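PDB 4ITB: succinate-semialdehyde dehydrogenase from Synechococcus sp., which catalyses the oxidation of succinate semialdehyde to succinate, probably with NADP+ as the electron acceptor, in the manner of the aldehyde dehydrogenase family. Local coordinates for residues 132-137 with 261-266; 227-232 with 433-438. All coordinates share one frame; numbering follows the deposited sequence.

Contact 1: 132-137 with 261-266; sequences WNFPFW and GQSCIA. With SSN (4-oxobutanoic acid), chain D; NDP (NADPH dihydro-nicotinamide-adenine-dinucleotide phosphate), chain C.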
ATOM      1  N   TRP A 132      10.694  -2.840  20.239  1.00  7.08           N
ATOM      2  CA  TRP A 132      11.104  -2.334  21.546  1.00  7.71           C
ATOM      3  C   TRP A 132      12.010  -1.107  21.492  1.00  6.51           C
ATOM      4  O   TRP A 132      12.259  -0.502  22.528  1.00  7.66           O
ATOM      5  CB  TRP A 132      11.813  -3.445  22.348  1.00  7.80           C
ATOM      6  CG  TRP A 132      12.865  -4.142  21.520  1.00  7.19           C
ATOM      7  CD1 TRP A 132      12.730  -5.331  20.877  1.00 10.76           C
ATOM      8  CD2 TRP A 132      14.189  -3.662  21.214  1.00  8.81           C
ATOM      9  NE1 TRP A 132      13.880  -5.629  20.183  1.00 13.05           N
ATOM     10  CE2 TRP A 132      14.781  -4.627  20.370  1.00 10.93           C
ATOM     11  CE3 TRP A 132      14.917  -2.526  21.563  1.00  6.89           C
ATOM     12  CZ2 TRP A 132      16.083  -4.477  19.883  1.00 12.58           C
ATOM     13  CZ3 TRP A 132      16.206  -2.378  21.065  1.00  8.61           C
ATOM     14  CH2 TRP A 132      16.774  -3.356  20.243  1.00 10.56           C
ATOM     15  N   ASN A 133      12.526  -0.745  20.313  1.00  6.99           N
ATOM     16  CA  ASN A 133      13.609   0.251  20.289  1.00  7.24           C
ATOM     17  C   ASN A 133      13.166   1.694  20.520  1.00  7.83           C
ATOM     18  O   ASN A 133      13.914   2.494  21.073  1.00  8.32           O
ATOM     19  CB  ASN A 133      14.507   0.107  19.052  1.00  8.50           C
ATOM     20  CG  ASN A 133      13.795   0.422  17.761  1.00  9.47           C
ATOM     21  OD1 ASN A 133      12.577   0.237  17.639  1.00 10.64           O
ATOM     22  ND2 ASN A 133      14.553   0.891  16.775  1.00 10.46           N
ATOM     23  N   PHE A 134      11.941   2.005  20.108  1.00  7.38           N
ATOM     24  CA  PHE A 134      11.326   3.289  20.427  1.00  8.09           C
ATOM     25  C   PHE A 134       9.923   2.948  20.900  1.00  7.53           C
ATOM     26  O   PHE A 134       8.936   3.100  20.167  1.00  8.60           O
ATOM     27  CB  PHE A 134      11.315   4.232  19.214  1.00  9.84           C
ATOM     28  CG  PHE A 134      12.688   4.685  18.793  1.00  9.81           C
ATOM     29  CD1 PHE A 134      13.370   4.030  17.779  1.00 11.07           C
ATOM     30  CD2 PHE A 134      13.297   5.753  19.426  1.00 10.30           C
ATOM     31  CE1 PHE A 134      14.644   4.438  17.399  1.00 10.70           C
ATOM     32  CE2 PHE A 134      14.575   6.175  19.043  1.00 11.69           C
ATOM     33  CZ  PHE A 134      15.242   5.510  18.031  1.00 10.43           C
ATOM     34  N   PRO A 135       9.824   2.457  22.139  1.00  7.43           N
ATOM     35  CA  PRO A 135       8.578   1.810  22.567  1.00  7.59           C
ATOM     36  C   PRO A 135       7.402   2.763  22.762  1.00  7.76           C
ATOM     37  O   PRO A 135       6.267   2.292  22.822  1.00  8.15           O
ATOM     38  CB  PRO A 135       8.973   1.137  23.885  1.00  9.37           C
ATOM     39  CG  PRO A 135      10.109   1.967  24.406  1.00  9.03           C
ATOM     40  CD  PRO A 135      10.851   2.472  23.196  1.00  7.25           C
ATOM     41  N   PHE A 136       7.661   4.064  22.880  1.00  7.07           N
ATOM     42  CA  PHE A 136       6.581   5.055  22.884  1.00  7.89           C
ATOM     43  C   PHE A 136       6.399   5.687  21.504  1.00  8.68           C
ATOM     44  O   PHE A 136       5.292   5.710  20.955  1.00  7.20           O
ATOM     45  CB  PHE A 136       6.857   6.154  23.920  1.00  7.82           C
ATOM     46  CG  PHE A 136       6.331   5.850  25.303  1.00  6.94           C
ATOM     47  CD1 PHE A 136       6.725   4.700  25.985  1.00  8.46           C
ATOM     48  CD2 PHE A 136       5.469   6.733  25.938  1.00  8.69           C
ATOM     49  CE1 PHE A 136       6.254   4.433  27.271  1.00  8.74           C
ATOM     50  CE2 PHE A 136       5.000   6.469  27.219  1.00  8.95           C
ATOM     51  CZ  PHE A 136       5.383   5.321  27.878  1.00  8.76           C
ATOM     52  N   TRP A 137       7.490   6.208  20.949  1.00  7.26           N
ATOM     53  CA  TRP A 137       7.427   6.957  19.698  1.00  7.29           C
ATOM     54  C   TRP A 137       6.863   6.147  18.535  1.00  7.00           C
ATOM     55  O   TRP A 137       6.045   6.648  17.779  1.00  7.72           O
ATOM     56  CB  TRP A 137       8.811   7.532  19.377  1.00  6.55           C
ATOM     57  CG  TRP A 137       9.028   7.927  17.944  1.00  7.84           C
ATOM     58  CD1 TRP A 137       9.890   7.348  17.059  1.00 10.41           C
ATOM     59  CD2 TRP A 137       8.379   8.995  17.236  1.00  7.02           C
ATOM     60  NE1 TRP A 137       9.815   7.988  15.844  1.00 11.07           N
ATOM     61  CE2 TRP A 137       8.896   8.999  15.927  1.00  9.67           C
ATOM     62  CE3 TRP A 137       7.411   9.944  17.588  1.00  8.49           C
ATOM     63  CZ2 TRP A 137       8.478   9.922  14.966  1.00 10.76           C
ATOM     64  CZ3 TRP A 137       6.994  10.859  16.631  1.00  9.51           C
ATOM     65  CH2 TRP A 137       7.521  10.836  15.334  1.00  9.22           C
ATOM     66  N   GLY A 261      22.766   2.554  19.518  1.00  8.86           N
ATOM     67  CA  GLY A 261      22.948   2.042  18.172  1.00  8.52           C
ATOM     68  C   GLY A 261      21.713   1.410  17.549  1.00  8.38           C
ATOM     69  O   GLY A 261      21.709   1.070  16.367  1.00  9.14           O
ATOM     70  N   GLN A 262      20.661   1.254  18.345  1.00  8.37           N
ATOM     71  CA  GLN A 262      19.504   0.462  17.937  1.00  8.87           C
ATOM     72  C   GLN A 262      18.441   1.313  17.248  1.00  8.15           C
ATOM     73  O   GLN A 262      17.328   1.500  17.747  1.00  7.80           O
ATOM     74  CB  GLN A 262      18.943  -0.274  19.156  1.00  8.99           C
ATOM     75  CG  GLN A 262      19.992  -1.160  19.839  1.00  8.88           C
ATOM     76  CD  GLN A 262      19.639  -1.509  21.265  1.00  8.26           C
ATOM     77  OE1 GLN A 262      19.694  -2.679  21.656  1.00  8.81           O
ATOM     78  NE2 GLN A 262      19.287  -0.503  22.056  1.00  9.04           N
ATOM     79  N   SER A 263      18.804   1.845  16.086  1.00  8.41           N
ATOM     80  CA  SER A 263      17.874   2.616  15.272  1.00  8.26           C
ATOM     81  C   SER A 263      17.956   2.197  13.826  1.00  8.41           C
ATOM     82  O   SER A 263      19.046   1.981  13.287  1.00  7.15           O
ATOM     83  CB  SER A 263      18.169   4.108  15.362  1.00  9.93           C
ATOM     84  OG  SER A 263      17.375   4.809  14.415  1.00 10.04           O
ATOM     85  N   CYS A 264      16.791   2.110  13.199  1.00  7.96           N
ATOM     86  CA  CYS A 264      16.661   1.814  11.785  1.00  8.49           C
ATOM     87  C   CYS A 264      17.422   2.817  10.913  1.00  7.15           C
ATOM     88  O   CYS A 264      17.911   2.462   9.849  1.00  8.31           O
ATOM     89  CB  CYS A 264      15.174   1.809  11.414  1.00 10.73           C
ATOM     90  SG  CYS A 264      14.347   3.414  11.649  1.00 12.19           S
ATOM     91  N   ILE A 265      17.514   4.060  11.385  1.00  6.55           N
ATOM     92  CA  ILE A 265      18.192   5.138  10.659  1.00  7.09           C
ATOM     93  C   ILE A 265      19.497   5.580  11.325  1.00  6.86           C
ATOM     94  O   ILE A 265      19.954   6.701  11.113  1.00  8.06           O
ATOM     95  CB  ILE A 265      17.277   6.371  10.430  1.00  7.33           C
ATOM     96  CG1 ILE A 265      16.673   6.845  11.752  1.00  8.18           C
ATOM     97  CG2 ILE A 265      16.194   6.049   9.401  1.00  9.69           C
ATOM     98  CD1 ILE A 265      15.831   8.118  11.635  1.00 10.72           C
ATOM     99  N   ALA A 266      20.103   4.703  12.120  1.00  7.97           N
ATOM    100  CA  ALA A 266      21.482   4.934  12.545  1.00  7.77           C
ATOM    101  C   ALA A 266      22.364   5.084  11.315  1.00  6.96           C
ATOM    102  O   ALA A 266      22.114   4.461  10.275  1.00  7.47           O
ATOM    103  CB  ALA A 266      21.979   3.786  13.376  1.00  8.89           C
TER
HETATM  104  C1  SSN D 502      13.048   6.914  14.256  1.00 16.12           C
HETATM  105  O1  SSN D 502      11.916   7.280  13.837  1.00 14.93           O
HETATM  106  C2  SSN D 502      13.575   5.540  14.010  1.00 17.60           C
HETATM  107  O2  SSN D 502      13.758   7.718  14.905  1.00 16.11           O
HETATM  108  C3  SSN D 502      12.681   4.469  13.485  1.00 18.19           C
HETATM  109  C4  SSN D 502      13.286   3.130  13.196  1.00 14.58           C
HETATM  110  O4  SSN D 502      14.068   2.530  14.173  1.00 14.57           O
HETATM  111  PA  NDP C 501      11.406  -8.439  15.682  1.00 12.96           P
HETATM  112  O1A NDP C 501      11.144  -8.090  14.243  1.00 14.30           O
HETATM  113  O2A NDP C 501      11.376  -9.887  16.087  1.00 16.26           O
HETATM  114  O5B NDP C 501      10.287  -7.707  16.581  1.00 13.10           O
HETATM  115  C5B NDP C 501       9.462  -6.625  16.134  1.00 11.13           C
HETATM  116  C4B NDP C 501       7.999  -6.882  16.490  1.00 10.09           C
HETATM  117  O4B NDP C 501       7.499  -7.917  15.637  1.00 10.59           O
HETATM  118  C3B NDP C 501       7.775  -7.381  17.916  1.00  9.20           C
HETATM  119  O3B NDP C 501       6.485  -6.933  18.358  1.00  9.00           O
HETATM  120  C2B NDP C 501       7.746  -8.882  17.712  1.00  8.81           C
HETATM  121  O2B NDP C 501       7.058  -9.562  18.746  1.00  8.97           O
HETATM  122  C1B NDP C 501       6.949  -8.958  16.445  1.00  9.97           C
HETATM  123  N9A NDP C 501       7.127 -10.180  15.656  1.00  8.44           N
HETATM  124  C8A NDP C 501       8.249 -10.917  15.495  1.00 10.64           C
HETATM  125  N7A NDP C 501       8.009 -11.953  14.649  1.00 10.47           N
HETATM  126  C5A NDP C 501       6.731 -11.849  14.248  1.00  9.42           C
HETATM  127  C6A NDP C 501       5.824 -12.603  13.375  1.00 10.70           C
HETATM  128  N6A NDP C 501       6.266 -13.700  12.717  1.00 12.30           N
HETATM  129  N1A NDP C 501       4.563 -12.147  13.254  1.00 11.74           N
HETATM  130  C2A NDP C 501       4.109 -11.061  13.894  1.00 13.27           C
HETATM  131  N3A NDP C 501       4.871 -10.336  14.721  1.00 10.97           N
HETATM  132  C4A NDP C 501       6.158 -10.685  14.918  1.00  8.94           C
HETATM  133  O3  NDP C 501      12.816  -7.808  16.150  1.00 19.50           O
HETATM  134  PN  NDP C 501      13.941  -8.425  17.147  1.00 18.22           P
HETATM  135  O1N NDP C 501      14.110  -9.920  16.986  1.00 21.85           O
HETATM  136  O2N NDP C 501      13.725  -7.844  18.518  1.00 21.32           O
HETATM  137  O5D NDP C 501      15.222  -7.691  16.506  1.00 17.48           O
HETATM  138  C5D NDP C 501      15.962  -8.370  15.491  1.00 18.73           C
HETATM  139  C4D NDP C 501      16.486  -7.379  14.459  1.00 17.37           C
HETATM  140  O4D NDP C 501      15.414  -6.769  13.731  1.00 18.61           O
HETATM  141  C3D NDP C 501      17.233  -6.213  15.080  1.00 17.38           C
HETATM  142  O3D NDP C 501      18.600  -6.524  15.341  1.00 19.26           O
HETATM  143  C2D NDP C 501      17.119  -5.175  13.992  1.00 15.91           C
HETATM  144  O2D NDP C 501      18.071  -5.490  12.967  1.00 16.54           O
HETATM  145  C1D NDP C 501      15.707  -5.389  13.457  1.00 17.29           C
HETATM  146  N1N NDP C 501      14.759  -4.464  14.118  1.00 17.51           N
HETATM  147  C2N NDP C 501      14.368  -3.366  13.455  1.00 16.19           C
HETATM  148  C3N NDP C 501      13.726  -2.312  14.104  1.00 14.76           C
HETATM  149  C7N NDP C 501      13.287  -1.093  13.343  1.00 16.06           C
HETATM  150  O7N NDP C 501      13.156  -0.027  13.929  1.00 18.52           O
HETATM  151  N7N NDP C 501      13.029  -1.189  12.042  1.00 17.05           N
HETATM  152  C4N NDP C 501      13.450  -2.364  15.587  1.00 14.83           C
HETATM  153  C5N NDP C 501      13.657  -3.708  16.108  1.00 16.79           C
HETATM  154  C6N NDP C 501      14.288  -4.693  15.362  1.00 17.42           C
HETATM  155  P2B NDP C 501       7.846 -10.314  19.926  1.00  8.19           P
HETATM  156  O1X NDP C 501       6.727 -10.917  20.719  1.00  8.57           O
HETATM  157  O2X NDP C 501       8.694 -11.364  19.232  1.00 10.18           O
HETATM  158  O3X NDP C 501       8.668  -9.307  20.672  1.00  8.95           O
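The side-chain amide of Asn133 meets the backbone carbonyl of Gln262, and this bond carries the close part of the contact. ND2 lies 3.0 Å from Gln262 O with an N-H...O angle of 163°; the carbonyl oxygen is nearly in the amide plane of Asn133, whereas ND2 stands above the carbonyl plane. Asn133 CG sits between its own backbone N and carbonyl carbon (chi1 66°), which turns the amide toward the 261-266 loop. The same ND2 also donates to SSN O4 (3.1 Å) and, weakly, to the nicotinamide carbonyl O7N of NADPH. SSN C4 is covalently attached to Cys264 SG at 1.9 Å, consistent with a thiohemiacetal, and its O4 takes a second hydrogen bond from Cys264 N (2.9 Å). Asn133 ND2 and Cys264 N thus form an oxyanion hole, as in other aldehyde dehydrogenases. Beside it the extended Gln262 side chain crosses the Trp132 indole at about a right angle, the ring and amide planes 60° apart. Gln262 OE1 comes to 3.3 Å from Trp132 CH2 but is hydrogen-bonded by Ala307 N. Trp132 NE1, on the pyrrole ring of the indole, donates to the cofactor phosphate oxygen O2N at 2.8 Å. Toward the partly exposed Phe134 the packing is looser: CE1 stays 4.1 Å from Ser263 OG, which comes at the ring edge, while SSN O2 lies over one face. Further along, Trp137 NE1 donates to the other carboxylate oxygen, SSN O1. The 132-137 loop runs from strand 115-129 into helix 137-148 and leans on helices 64-75, 79-103 and 162-175; the 261-266 loop joins helix 245-257 to strand 267-273.

Contact 2: 227-232 with 433-438; sequences TLLELG and SGYGRE. With NDP (NADPH dihydro-nicotinamide-adenine-dinucleotide phosphate), chain C; SSN (4-oxobutanoic acid), chain D; EDO (1,2-ethanediol), chain J; EDO (1,2-ethanediol), chain K.
Leu229 and Tyr435 are held backbone to backbone as an antiparallel hydrogen-bonded pair. Leu229 N donates to Tyr435 O at 3.2 Å, and Tyr435 N returns a bond of 3.1 Å to Leu229 O. Beyond the strand end Leu231 N reaches Ser433 O at 2.8 Å. Between them Gly434 CA comes 3.3 Å from Leu229 O in a CA-H...O contact, an approach that suits a residue without a side chain.

Two hydroxyl bonds pin the ends. Thr227 OG1 and Tyr435 OH are 2.7 Å apart and share a hydrogen bond at the ring edge, while Ser433 OG donates to Gly232 O at 2.7 Å.

Among apolar contacts, the Leu229 and Tyr435 side chains run side by side, with Leu229 CD1 3.7 Å from Tyr435 CE1. Tyr435 CG lies between its backbone N and carbonyl carbon (chi1 50°), which brings the phenol back over the 227-230 strand. Leu228 sends CD1 onto the Arg437 backbone and CD2 onto Glu438 CG.

The charged ends turn to other partners: Glu438 OE2 and Glu230 OE2 both form salt bridges with Arg141. Arg437 bonds Gly429 O and reaches Ala450 O of the second subunit.

Strand 434-435 thus extends the cofactor-binding sheet beside 227-230, and strand 227-230 runs out into the Leu-Glu-Leu-Gly motif, Leu229 to Gly232, a signature of the aldehyde dehydrogenase active site; here Glu230 OE1 accepts from the nicotinamide N7N.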
ATOM      1  N   THR A 227      -1.067  -3.091   3.970  1.00  7.30           N
ATOM      2  CA  THR A 227      -0.033  -2.980   4.990  1.00  7.12           C
ATOM      3  C   THR A 227       0.908  -1.811   4.744  1.00  8.44           C
ATOM      4  O   THR A 227       0.953  -1.239   3.653  1.00  7.71           O
ATOM      5  CB  THR A 227       0.835  -4.248   5.073  1.00  7.27           C
ATOM      6  OG1 THR A 227       1.394  -4.528   3.789  1.00  9.71           O
ATOM      7  CG2 THR A 227       0.021  -5.437   5.529  1.00 10.83           C
ATOM      8  N   LEU A 228       1.662  -1.483   5.780  1.00  6.46           N
ATOM      9  CA  LEU A 228       2.791  -0.570   5.717  1.00  6.95           C
ATOM     10  C   LEU A 228       3.880  -1.245   6.537  1.00  7.37           C
ATOM     11  O   LEU A 228       3.611  -1.712   7.648  1.00  8.07           O
ATOM     12  CB  LEU A 228       2.430   0.791   6.332  1.00  9.47           C
ATOM     13  CG  LEU A 228       3.539   1.862   6.356  1.00 11.12           C
ATOM     14  CD1 LEU A 228       2.904   3.243   6.319  1.00 12.48           C
ATOM     15  CD2 LEU A 228       4.444   1.741   7.577  1.00 11.50           C
ATOM     16  N   LEU A 229       5.093  -1.300   5.997  1.00  6.06           N
ATOM     17  CA  LEU A 229       6.231  -1.920   6.667  1.00  7.54           C
ATOM     18  C   LEU A 229       7.395  -0.946   6.747  1.00  8.28           C
ATOM     19  O   LEU A 229       7.775  -0.333   5.745  1.00  7.48           O
ATOM     20  CB  LEU A 229       6.702  -3.152   5.891  1.00  7.58           C
ATOM     21  CG  LEU A 229       5.727  -4.317   5.723  1.00  7.58           C
ATOM     22  CD1 LEU A 229       6.392  -5.439   4.963  1.00 10.29           C
ATOM     23  CD2 LEU A 229       5.232  -4.821   7.073  1.00 11.30           C
ATOM     24  N   GLU A 230       7.980  -0.827   7.933  1.00  8.75           N
ATOM     25  CA  GLU A 230       9.257  -0.144   8.080  1.00 11.52           C
ATOM     26  C   GLU A 230      10.204  -1.099   8.767  1.00 10.65           C
ATOM     27  O   GLU A 230      10.054  -1.409   9.951  1.00  9.78           O
ATOM     28  CB  GLU A 230       9.125   1.154   8.865  1.00 13.35           C
ATOM     29  CG  GLU A 230      10.406   1.990   8.863  1.00 14.96           C
ATOM     30  CD  GLU A 230      11.162   1.896  10.172  1.00 22.38           C
ATOM     31  OE1 GLU A 230      12.168   1.164  10.221  1.00 23.78           O
ATOM     32  OE2 GLU A 230      10.742   2.557  11.143  1.00 26.22           O
ATOM     33  N   LEU A 231      11.169  -1.585   8.012  1.00 10.87           N
ATOM     34  CA  LEU A 231      12.059  -2.592   8.517  1.00 10.65           C
ATOM     35  C   LEU A 231      13.420  -1.922   8.762  1.00 12.79           C
ATOM     36  O   LEU A 231      13.491  -0.699   8.916  1.00 17.70           O
ATOM     37  CB  LEU A 231      12.064  -3.793   7.561  1.00 10.86           C
ATOM     38  CG  LEU A 231      10.619  -4.220   7.210  1.00 10.06           C
ATOM     39  CD1 LEU A 231      10.591  -5.341   6.172  1.00 12.60           C
ATOM     40  CD2 LEU A 231       9.777  -4.603   8.450  1.00  8.66           C
ATOM     41  N   GLY A 232      14.485  -2.687   8.828  1.00 18.52           N
ATOM     42  CA  GLY A 232      15.752  -2.064   9.168  1.00 13.22           C
ATOM     43  C   GLY A 232      16.368  -1.243   8.051  1.00 11.92           C
ATOM     44  O   GLY A 232      15.774  -1.010   6.986  1.00 12.27           O
ATOM     45  N   SER A 433      13.818  -2.381   3.046  1.00  6.96           N
ATOM     46  CA  SER A 433      13.440  -1.591   4.220  1.00  8.05           C
ATOM     47  C   SER A 433      11.942  -1.343   4.337  1.00  7.14           C
ATOM     48  O   SER A 433      11.482  -0.800   5.339  1.00  8.68           O
ATOM     49  CB  SER A 433      14.173  -0.258   4.253  1.00  7.45           C
ATOM     50  OG  SER A 433      15.569  -0.460   4.378  1.00  7.95           O
ATOM     51  N   GLY A 434      11.179  -1.740   3.321  1.00  6.81           N
ATOM     52  CA  GLY A 434       9.735  -1.628   3.398  1.00  7.05           C
ATOM     53  C   GLY A 434       9.117  -0.714   2.364  1.00  7.39           C
ATOM     54  O   GLY A 434       9.688  -0.444   1.307  1.00  7.60           O
ATOM     55  N   TYR A 435       7.911  -0.263   2.672  1.00  6.59           N
ATOM     56  CA  TYR A 435       7.109   0.528   1.754  1.00  6.44           C
ATOM     57  C   TYR A 435       6.024   1.227   2.553  1.00  6.57           C
ATOM     58  O   TYR A 435       5.712   0.850   3.689  1.00  6.65           O
ATOM     59  CB  TYR A 435       6.496  -0.356   0.648  1.00  7.69           C
ATOM     60  CG  TYR A 435       5.780  -1.581   1.184  1.00  6.34           C
ATOM     61  CD1 TYR A 435       6.381  -2.832   1.152  1.00  8.42           C
ATOM     62  CD2 TYR A 435       4.513  -1.480   1.745  1.00  8.13           C
ATOM     63  CE1 TYR A 435       5.731  -3.957   1.653  1.00  8.47           C
ATOM     64  CE2 TYR A 435       3.851  -2.599   2.255  1.00  8.40           C
ATOM     65  CZ  TYR A 435       4.474  -3.825   2.210  1.00  8.07           C
ATOM     66  OH  TYR A 435       3.852  -4.951   2.706  1.00 10.38           O
ATOM     67  N   GLY A 436       5.451   2.259   1.951  1.00  6.33           N
ATOM     68  CA  GLY A 436       4.478   3.080   2.640  1.00  7.19           C
ATOM     69  C   GLY A 436       5.171   4.177   3.423  1.00  6.79           C
ATOM     70  O   GLY A 436       6.370   4.116   3.690  1.00  6.99           O
ATOM     71  N   ARG A 437       4.413   5.204   3.787  1.00  6.66           N
ATOM     72  CA  ARG A 437       4.965   6.343   4.506  1.00  7.44           C
ATOM     73  C   ARG A 437       4.133   6.688   5.734  1.00  8.31           C
ATOM     74  O   ARG A 437       2.906   6.782   5.659  1.00 10.19           O
ATOM     75  CB  ARG A 437       5.053   7.568   3.583  1.00  9.31           C
ATOM     76  CG  ARG A 437       5.981   7.399   2.373  1.00  7.29           C
ATOM     77  CD  ARG A 437       7.427   7.307   2.792  1.00  7.34           C
ATOM     78  NE  ARG A 437       8.384   7.148   1.691  1.00  7.19           N
ATOM     79  CZ  ARG A 437       8.882   5.983   1.288  1.00  7.85           C
ATOM     80  NH1 ARG A 437       8.464   4.851   1.838  1.00  7.28           N
ATOM     81  NH2 ARG A 437       9.789   5.947   0.321  1.00  7.87           N
ATOM     82  N   GLU A 438       4.815   6.898   6.853  1.00  7.44           N
ATOM     83  CA  GLU A 438       4.191   7.427   8.058  1.00  9.09           C
ATOM     84  C   GLU A 438       4.519   8.908   8.124  1.00  7.31           C
ATOM     85  O   GLU A 438       5.376   9.372   7.376  1.00  8.29           O
ATOM     86  CB  GLU A 438       4.728   6.718   9.304  1.00 11.77           C
ATOM     87  CG  GLU A 438       4.395   5.238   9.382  1.00 15.38           C
ATOM     88  CD  GLU A 438       4.708   4.646  10.737  1.00 28.13           C
ATOM     89  OE1 GLU A 438       3.769   4.153  11.397  1.00 31.21           O
ATOM     90  OE2 GLU A 438       5.890   4.677  11.140  1.00 31.88           O
TER
HETATM   91  PA  NDP C 501      11.406  -8.439  15.682  1.00 12.96           P
HETATM   92  O1A NDP C 501      11.144  -8.090  14.243  1.00 14.30           O
HETATM   93  O2A NDP C 501      11.376  -9.887  16.087  1.00 16.26           O
HETATM   94  O5B NDP C 501      10.287  -7.707  16.581  1.00 13.10           O
HETATM   95  C5B NDP C 501       9.462  -6.625  16.134  1.00 11.13           C
HETATM   96  C4B NDP C 501       7.999  -6.882  16.490  1.00 10.09           C
HETATM   97  O4B NDP C 501       7.499  -7.917  15.637  1.00 10.59           O
HETATM   98  C3B NDP C 501       7.775  -7.381  17.916  1.00  9.20           C
HETATM   99  O3B NDP C 501       6.485  -6.933  18.358  1.00  9.00           O
HETATM  100  C2B NDP C 501       7.746  -8.882  17.712  1.00  8.81           C
HETATM  101  O2B NDP C 501       7.058  -9.562  18.746  1.00  8.97           O
HETATM  102  C1B NDP C 501       6.949  -8.958  16.445  1.00  9.97           C
HETATM  103  N9A NDP C 501       7.127 -10.180  15.656  1.00  8.44           N
HETATM  104  C8A NDP C 501       8.249 -10.917  15.495  1.00 10.64           C
HETATM  105  N7A NDP C 501       8.009 -11.953  14.649  1.00 10.47           N
HETATM  106  C5A NDP C 501       6.731 -11.849  14.248  1.00  9.42           C
HETATM  107  C6A NDP C 501       5.824 -12.603  13.375  1.00 10.70           C
HETATM  108  N6A NDP C 501       6.266 -13.700  12.717  1.00 12.30           N
HETATM  109  N1A NDP C 501       4.563 -12.147  13.254  1.00 11.74           N
HETATM  110  C2A NDP C 501       4.109 -11.061  13.894  1.00 13.27           C
HETATM  111  N3A NDP C 501       4.871 -10.336  14.721  1.00 10.97           N
HETATM  112  C4A NDP C 501       6.158 -10.685  14.918  1.00  8.94           C
HETATM  113  O3  NDP C 501      12.816  -7.808  16.150  1.00 19.50           O
HETATM  114  PN  NDP C 501      13.941  -8.425  17.147  1.00 18.22           P
HETATM  115  O1N NDP C 501      14.110  -9.920  16.986  1.00 21.85           O
HETATM  116  O2N NDP C 501      13.725  -7.844  18.518  1.00 21.32           O
HETATM  117  O5D NDP C 501      15.222  -7.691  16.506  1.00 17.48           O
HETATM  118  C5D NDP C 501      15.962  -8.370  15.491  1.00 18.73           C
HETATM  119  C4D NDP C 501      16.486  -7.379  14.459  1.00 17.37           C
HETATM  120  O4D NDP C 501      15.414  -6.769  13.731  1.00 18.61           O
HETATM  121  C3D NDP C 501      17.233  -6.213  15.080  1.00 17.38           C
HETATM  122  O3D NDP C 501      18.600  -6.524  15.341  1.00 19.26           O
HETATM  123  C2D NDP C 501      17.119  -5.175  13.992  1.00 15.91           C
HETATM  124  O2D NDP C 501      18.071  -5.490  12.967  1.00 16.54           O
HETATM  125  C1D NDP C 501      15.707  -5.389  13.457  1.00 17.29           C
HETATM  126  N1N NDP C 501      14.759  -4.464  14.118  1.00 17.51           N
HETATM  127  C2N NDP C 501      14.368  -3.366  13.455  1.00 16.19           C
HETATM  128  C3N NDP C 501      13.726  -2.312  14.104  1.00 14.76           C
HETATM  129  C7N NDP C 501      13.287  -1.093  13.343  1.00 16.06           C
HETATM  130  O7N NDP C 501      13.156  -0.027  13.929  1.00 18.52           O
HETATM  131  N7N NDP C 501      13.029  -1.189  12.042  1.00 17.05           N
HETATM  132  C4N NDP C 501      13.450  -2.364  15.587  1.00 14.83           C
HETATM  133  C5N NDP C 501      13.657  -3.708  16.108  1.00 16.79           C
HETATM  134  C6N NDP C 501      14.288  -4.693  15.362  1.00 17.42           C
HETATM  135  P2B NDP C 501       7.846 -10.314  19.926  1.00  8.19           P
HETATM  136  O1X NDP C 501       6.727 -10.917  20.719  1.00  8.57           O
HETATM  137  O2X NDP C 501       8.694 -11.364  19.232  1.00 10.18           O
HETATM  138  O3X NDP C 501       8.668  -9.307  20.672  1.00  8.95           O
HETATM  139  C1  SSN D 502      13.048   6.914  14.256  1.00 16.12           C
HETATM  140  O1  SSN D 502      11.916   7.280  13.837  1.00 14.93           O
HETATM  141  C2  SSN D 502      13.575   5.540  14.010  1.00 17.60           C
HETATM  142  O2  SSN D 502      13.758   7.718  14.905  1.00 16.11           O
HETATM  143  C3  SSN D 502      12.681   4.469  13.485  1.00 18.19           C
HETATM  144  C4  SSN D 502      13.286   3.130  13.196  1.00 14.58           C
HETATM  145  O4  SSN D 502      14.068   2.530  14.173  1.00 14.57           O
HETATM  146  C1  EDO J 508       0.234  -1.215   0.129  1.00 23.72           C
HETATM  147  O1  EDO J 508       1.260  -2.027  -0.463  1.00 23.75           O
HETATM  148  C2  EDO J 508      -0.846  -2.066   0.789  1.00 19.43           C
HETATM  149  O2  EDO J 508      -0.286  -3.297   1.255  1.00 23.09           O
HETATM  150  C1  EDO K 509      -0.489  -6.316   2.065  1.00 20.60           C
HETATM  151  O1  EDO K 509      -1.582  -6.927   1.343  1.00 16.58           O
HETATM  152  C2  EDO K 509       0.749  -6.176   1.189  1.00 27.01           C
HETATM  153  O2  EDO K 509       1.693  -7.191   1.536  1.00 24.22           O
HETATM  154  O   HOH W   1       8.092   2.434   5.236  1.00 10.03           O

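Overall arrangement
Along the chain the segments come in alternating order: 132-137 leaves strand 115-129, 227-232 includes the strand 227-230, which pairs with 201-207, 261-266 closes contact 1 after 123 intervening residues, and 433-438 closes contact 2, with 200 residues between it and 232. The two loops therefore cross. Contact 1 ties the loop between strand 115-129 and helix 137-148 to the loop before strand 267-273; contact 2 brings a late segment back to the other sheet, the one with 201-207 and 227-230. Their centres lie 14 Å apart, and Cys264 CB packs 3.3 Å from Glu230 OE1. Both touch NADPH and SSN, and they meet at the active site.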